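Local atomic coordinates of VWFA domain-containing protein (Bacteroides thetaiotaomicron, PDB entry 3IBS), a protein that is of unknown function but carries a von Willebrand factor type A domain that binds a magnesium ion, and is probably held in the cell membrane. Residues A[21-26]-A[172-177]; A[153-158]-A[162-167]. All blocks are in the same frame, centred on the assembly; numbering follows the deposited sequence.

Interaction 1 of 2, residues A[21-26]-A[172-177]. With MG (magnesium ion), chain I.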
loop_
_atom_site.group_PDB
_atom_site.type_symbol
_atom_site.label_atom_id
_atom_site.label_comp_id
_atom_site.label_asym_id
_atom_site.label_seq_id
_atom_site.Cartn_x
_atom_site.Cartn_y
_atom_site.Cartn_z
ATOM N N SER A 21 -5.895 15.367 -8.211
ATOM C CA SER A 21 -5.151 15.424 -6.942
ATOM C C SER A 21 -4.383 14.102 -6.702
ATOM O O SER A 21 -4.648 13.097 -7.378
ATOM C CB SER A 21 -6.085 15.721 -5.772
ATOM O OG SER A 21 -6.964 14.645 -5.533
ATOM N N ASN A 22 -3.436 14.134 -5.755
ATOM C CA ASN A 22 -2.548 13.003 -5.447
ATOM C C ASN A 22 -3.278 11.709 -5.134
ATOM O O ASN A 22 -2.813 10.629 -5.491
ATOM C CB ASN A 22 -1.611 13.360 -4.265
ATOM C CG ASN A 22 -0.645 14.477 -4.615
ATOM O OD1 ASN A 22 -0.257 14.621 -5.775
ATOM N ND2 ASN A 22 -0.252 15.272 -3.617
ATOM N N SER A 23 -4.435 11.821 -4.482
ATOM C CA SER A 23 -5.208 10.632 -4.120
ATOM C C SER A 23 -5.635 9.798 -5.358
ATOM O O SER A 23 -5.911 8.600 -5.244
ATOM C CB SER A 23 -6.438 11.037 -3.299
ATOM O OG SER A 23 -7.220 11.956 -4.054
HETATM N N MSE A 24 -5.695 10.432 -6.526
HETATM C CA MSE A 24 -6.063 9.744 -7.765
HETATM C C MSE A 24 -4.948 8.820 -8.297
HETATM O O MSE A 24 -5.159 8.039 -9.238
HETATM C CB MSE A 24 -6.535 10.748 -8.835
HETATM C CG MSE A 24 -7.751 11.590 -8.368
HETATM SE SE MSE A 24 -9.395 10.485 -8.296
HETATM C CE MSE A 24 -9.587 10.283 -10.255
ATOM N N LEU A 25 -3.784 8.865 -7.662
ATOM C CA LEU A 25 -2.716 7.911 -7.976
ATOM C C LEU A 25 -2.850 6.613 -7.189
ATOM O O LEU A 25 -2.106 5.667 -7.436
ATOM C CB LEU A 25 -1.325 8.532 -7.772
ATOM C CG LEU A 25 -0.969 9.709 -8.702
ATOM C CD1 LEU A 25 0.526 10.087 -8.599
ATOM C CD2 LEU A 25 -1.334 9.383 -10.151
ATOM N N ALA A 26 -3.792 6.551 -6.244
ATOM C CA ALA A 26 -4.063 5.271 -5.571
ATOM C C ALA A 26 -4.397 4.206 -6.628
ATOM O O ALA A 26 -4.970 4.526 -7.684
ATOM C CB ALA A 26 -5.181 5.392 -4.584
ATOM N N ILE A 172 -0.507 7.888 4.065
ATOM C CA ILE A 172 -1.819 8.420 3.697
ATOM C C ILE A 172 -2.702 7.287 3.170
ATOM O O ILE A 172 -2.249 6.479 2.355
ATOM C CB ILE A 172 -1.671 9.555 2.645
ATOM C CG1 ILE A 172 -0.849 10.710 3.257
ATOM C CG2 ILE A 172 -3.074 10.041 2.147
ATOM C CD1 ILE A 172 -0.474 11.846 2.278
ATOM N N VAL A 173 -3.925 7.182 3.691
ATOM C CA VAL A 173 -4.917 6.249 3.165
ATOM C C VAL A 173 -6.061 7.111 2.617
ATOM O O VAL A 173 -6.563 7.998 3.321
ATOM C CB VAL A 173 -5.437 5.245 4.247
ATOM C CG1 VAL A 173 -6.614 4.401 3.715
ATOM C CG2 VAL A 173 -4.302 4.314 4.733
ATOM N N THR A 174 -6.415 6.888 1.354
ATOM C CA THR A 174 -7.459 7.671 0.694
ATOM C C THR A 174 -8.698 6.805 0.406
ATOM O O THR A 174 -8.583 5.681 -0.078
ATOM C CB THR A 174 -6.921 8.328 -0.611
ATOM O OG1 THR A 174 -8.009 8.878 -1.354
ATOM C CG2 THR A 174 -6.184 7.301 -1.498
ATOM N N ARG A 175 -9.875 7.345 0.699
ATOM C CA ARG A 175 -11.130 6.615 0.524
ATOM C C ARG A 175 -12.007 7.326 -0.476
ATOM O O ARG A 175 -12.039 8.566 -0.505
ATOM C CB ARG A 175 -11.910 6.578 1.838
ATOM C CG ARG A 175 -11.161 5.902 2.998
ATOM C CD ARG A 175 -11.970 6.067 4.282
ATOM N NE ARG A 175 -11.385 5.321 5.386
ATOM C CZ ARG A 175 -11.669 4.064 5.708
ATOM N NH1 ARG A 175 -12.546 3.355 4.999
ATOM N NH2 ARG A 175 -11.067 3.515 6.767
ATOM N N LEU A 176 -12.759 6.551 -1.254
ATOM C CA LEU A 176 -13.869 7.131 -2.007
ATOM C C LEU A 176 -14.929 7.589 -0.999
ATOM O O LEU A 176 -15.281 6.837 -0.102
ATOM C CB LEU A 176 -14.476 6.095 -2.956
ATOM C CG LEU A 176 -15.861 6.365 -3.557
ATOM C CD1 LEU A 176 -15.858 7.592 -4.533
ATOM C CD2 LEU A 176 -16.338 5.092 -4.293
ATOM N N ASN A 177 -15.433 8.811 -1.151
ATOM C CA ASN A 177 -16.568 9.272 -0.349
ATOM C C ASN A 177 -17.785 9.223 -1.234
ATOM O O ASN A 177 -18.098 10.179 -1.957
ATOM C CB ASN A 177 -16.330 10.688 0.200
ATOM C CG ASN A 177 -17.419 11.149 1.168
ATOM O OD1 ASN A 177 -18.575 10.730 1.082
ATOM N ND2 ASN A 177 -17.052 12.044 2.083
HETATM MG MG MG I . -7.596 13.947 -3.590
HETATM O O HOH W 1 -5.621 14.037 -2.963
HETATM O O HOH W 2 -9.495 13.823 -4.267
HETATM O O HOH W 3 -8.211 13.366 -1.692
HETATM O O HOH W 4 -7.775 15.974 -3.066
#
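T174 meets the turn at 21-26 with both branches of its side chain, the hydroxyl against S23 and the methyl against A26. OG1 lies anti to the backbone N (chi1 170°), which brings it to 3.3 Å from S23 CB; it approaches the carbon of the serine rather than its hydroxyl, and no hydrogen bond crosses between the segments. The other branch, CG2 of T174, packs on A26 CB at 3.8 Å. The T174 hydroxyl is instead hydrogen-bonded to E122 and R33, so its polar end belongs to a network beside the metal site. S23 turns its own OG to the magnesium ion, 2.1 Å from OG to the metal, and S21 OG joins it at 2.2 Å. Four waters complete a six-coordinate shell, and water 1, itself a ligand, also accepts the backbone N-H of S23. Second-shell aspartates hold the ligands: D19 is hydrogen-bonded to S21 OG and D120 to S23 OG. Backbone bonds from M24 N to S21 O, 3.0 Å, and from A26 N to S23 O close the turn that leads from S21 into the 3-10 segment 22-25, consistent with both hydroxyls meeting at one ion. The D-x-S-x-S sequence that begins at the end of strand 13-19, with its two serine ligands and water-rich shell, is the metal ion-dependent adhesion site (MIDAS) of von Willebrand factor A domains.

Interaction 2 of 2, residues A[153-158]-A[162-167]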
loop_
_atom_site.group_PDB
_atom_site.type_symbol
_atom_site.label_atom_id
_atom_site.label_comp_id
_atom_site.label_asym_id
_atom_site.label_seq_id
_atom_site.Cartn_x
_atom_site.Cartn_y
_atom_site.Cartn_z
ATOM N N ALA A 153 -7.251 3.155 0.399
ATOM C CA ALA A 153 -6.029 2.625 -0.212
ATOM C C ALA A 153 -4.834 3.544 0.057
ATOM O O ALA A 153 -4.996 4.734 0.211
ATOM C CB ALA A 153 -6.232 2.434 -1.695
ATOM N N PRO A 154 -3.615 2.987 0.135
ATOM C CA PRO A 154 -2.467 3.901 0.199
ATOM C C PRO A 154 -2.134 4.396 -1.215
ATOM O O PRO A 154 -2.722 3.919 -2.190
ATOM C CB PRO A 154 -1.348 3.020 0.756
ATOM C CG PRO A 154 -1.697 1.592 0.241
ATOM C CD PRO A 154 -3.219 1.564 0.048
ATOM N N ILE A 155 -1.221 5.357 -1.319
ATOM C CA ILE A 155 -0.868 5.958 -2.605
ATOM C C ILE A 155 0.591 5.690 -2.952
ATOM O O ILE A 155 1.473 6.316 -2.374
ATOM C CB ILE A 155 -1.088 7.490 -2.616
ATOM C CG1 ILE A 155 -2.471 7.848 -2.055
ATOM C CG2 ILE A 155 -0.910 8.033 -4.075
ATOM C CD1 ILE A 155 -2.671 9.355 -1.714
ATOM N N PRO A 156 0.850 4.764 -3.902
ATOM C CA PRO A 156 2.253 4.430 -4.156
ATOM C C PRO A 156 2.982 5.617 -4.783
ATOM O O PRO A 156 2.347 6.480 -5.418
ATOM C CB PRO A 156 2.177 3.243 -5.132
ATOM C CG PRO A 156 0.842 3.372 -5.801
ATOM C CD PRO A 156 -0.076 4.045 -4.802
ATOM N N VAL A 157 4.289 5.681 -4.561
ATOM C CA VAL A 157 5.117 6.731 -5.148
ATOM C C VAL A 157 5.869 6.113 -6.319
ATOM O O VAL A 157 6.590 5.124 -6.154
ATOM C CB VAL A 157 6.097 7.351 -4.118
ATOM C CG1 VAL A 157 7.089 8.293 -4.804
ATOM C CG2 VAL A 157 5.321 8.106 -3.023
ATOM N N GLU A 158 5.665 6.698 -7.495
ATOM C CA GLU A 158 6.302 6.273 -8.738
ATOM C C GLU A 158 7.796 5.980 -8.583
ATOM O O GLU A 158 8.528 6.764 -7.972
ATOM C CB GLU A 158 6.094 7.352 -9.812
ATOM C CG GLU A 158 6.785 7.081 -11.149
ATOM C CD GLU A 158 5.949 6.210 -12.064
ATOM O OE1 GLU A 158 5.298 5.268 -11.557
ATOM O OE2 GLU A 158 5.939 6.470 -13.287
ATOM N N ASP A 162 7.863 2.955 -1.889
ATOM C CA ASP A 162 7.245 3.762 -0.828
ATOM C C ASP A 162 5.848 4.309 -1.199
ATOM O O ASP A 162 5.349 4.118 -2.322
ATOM C CB ASP A 162 8.173 4.901 -0.389
ATOM C CG ASP A 162 8.001 5.284 1.097
ATOM O OD1 ASP A 162 7.103 4.765 1.795
ATOM O OD2 ASP A 162 8.786 6.121 1.576
ATOM N N TYR A 163 5.231 4.980 -0.230
ATOM C CA TYR A 163 3.870 5.482 -0.335
ATOM C C TYR A 163 3.833 6.920 0.162
ATOM O O TYR A 163 4.660 7.313 1.006
ATOM C CB TYR A 163 2.931 4.584 0.488
ATOM C CG TYR A 163 2.827 3.191 -0.093
ATOM C CD1 TYR A 163 1.843 2.884 -1.025
ATOM C CD2 TYR A 163 3.741 2.194 0.248
ATOM C CE1 TYR A 163 1.759 1.626 -1.591
ATOM C CE2 TYR A 163 3.660 0.916 -0.320
ATOM C CZ TYR A 163 2.659 0.644 -1.235
ATOM O OH TYR A 163 2.546 -0.613 -1.813
ATOM N N ARG A 164 2.886 7.702 -0.347
ATOM C CA ARG A 164 2.762 9.103 0.069
ATOM C C ARG A 164 2.495 9.170 1.568
ATOM O O ARG A 164 1.714 8.359 2.120
ATOM C CB ARG A 164 1.659 9.846 -0.697
ATOM C CG ARG A 164 1.885 9.882 -2.194
ATOM C CD ARG A 164 1.017 10.937 -2.886
ATOM N NE ARG A 164 1.482 12.292 -2.595
ATOM C CZ ARG A 164 2.453 12.915 -3.261
ATOM N NH1 ARG A 164 3.074 12.315 -4.273
ATOM N NH2 ARG A 164 2.805 14.138 -2.913
ATOM N N ARG A 165 3.154 10.137 2.203
ATOM C CA ARG A 165 3.103 10.319 3.640
ATOM C C ARG A 165 2.681 11.728 3.993
ATOM O O ARG A 165 2.995 12.676 3.270
ATOM C CB ARG A 165 4.479 10.041 4.256
ATOM C CG ARG A 165 4.798 8.581 4.341
ATOM C CD ARG A 165 6.259 8.334 4.662
ATOM N NE ARG A 165 6.527 6.926 4.407
ATOM C CZ ARG A 165 6.215 5.927 5.235
ATOM N NH1 ARG A 165 5.635 6.162 6.409
ATOM N NH2 ARG A 165 6.486 4.682 4.880
ATOM N N ASP A 166 1.984 11.857 5.119
ATOM C CA ASP A 166 1.591 13.162 5.626
ATOM C C ASP A 166 2.800 13.876 6.251
ATOM O O ASP A 166 3.910 13.345 6.259
ATOM C CB ASP A 166 0.386 13.044 6.596
ATOM C CG ASP A 166 0.728 12.359 7.934
ATOM O OD1 ASP A 166 1.918 12.157 8.250
ATOM O OD2 ASP A 166 -0.217 12.033 8.693
ATOM N N ARG A 167 2.568 15.078 6.770
ATOM C CA ARG A 167 3.612 15.911 7.353
ATOM C C ARG A 167 4.379 15.158 8.433
ATOM O O ARG A 167 5.609 15.218 8.499
ATOM C CB ARG A 167 3.002 17.191 7.932
ATOM C CG ARG A 167 2.246 18.069 6.924
ATOM C CD ARG A 167 0.756 17.697 6.802
ATOM N NE ARG A 167 0.479 16.767 5.698
ATOM C CZ ARG A 167 -0.712 16.220 5.436
ATOM N NH1 ARG A 167 -1.767 16.491 6.199
ATOM N NH2 ARG A 167 -0.849 15.385 4.409
HETATM O O HOH W 5 -0.107 6.526 0.896
#
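Y163, R164 and V157 bury the most surface where 162-167 crosses 153-158 at a steep angle, the touching parts 110° apart in direction. The Y163 ring lies beside the two prolines: its CD1 is 3.7 Å from P154 CB and 3.5 Å from P156 CA, an oblique approach in which the P154 and Y163 side chains run the same way. With CG anti to its carbonyl carbon (chi1 -66°), the ring is carried along this proline-lined side. Its hydroxyl reaches beyond the contact to Y163 of the second subunit, with which it is hydrogen-bonded, and P154 of that subunit packs on the same residue. R164 brings its aliphatic chain across I155, CD lying 3.7 Å from I155 CG2, before the chain bends at chi3 (72°) and its end packs by N22. V157 sets CG2 over the backbone between Y163 and R164, 3.6 Å from R164 N. The backbones of P156 and Y163 form a single beta bridge. R164 N donates to I155 O at 2.8 Å, almost straight, and V157 N donates to D162 O at 2.9 Å. Water 5 adds an indirect link, accepting from I155 N and donating to R164 O. Within 162-167, D162 OD1 takes the backbone N-H of Y163 from above its carboxylate plane and, through its syn lone pair, R165 NH2 at 3.1 Å in a salt bridge. R165 in turn is hydrogen-bonded to G152 O of the second subunit. Backbone bonds and a bridging water thus set the pairing, while proline-tyrosine packing and the arginine's methylenes pack beside it; the tyrosine hydroxyl and R165 bond to the partner chain, making this loop excursion between strands 153-154 and 173-174 part of the subunit interface.

From the N terminus, strand 13-19 of the central sheet runs into the metal-binding turn 21-26, whose partner 172-177 comes 146 residues later, after most of the domain's helices and strands. Interaction 1 therefore closes a very long loop, and interaction 2 falls wholly within it, closing a short turn of three residues between 153-158 and 162-167. The small antiparallel pair of strands 153-154 and 173-174 joins them through a probable bond from T174 N to A153 O; beyond the pair, I172 N probably bonds to R164 O. N22 O also packs on I155 CG2, so the peripheral excursion leans against the metal-site turn at the edge of the domain.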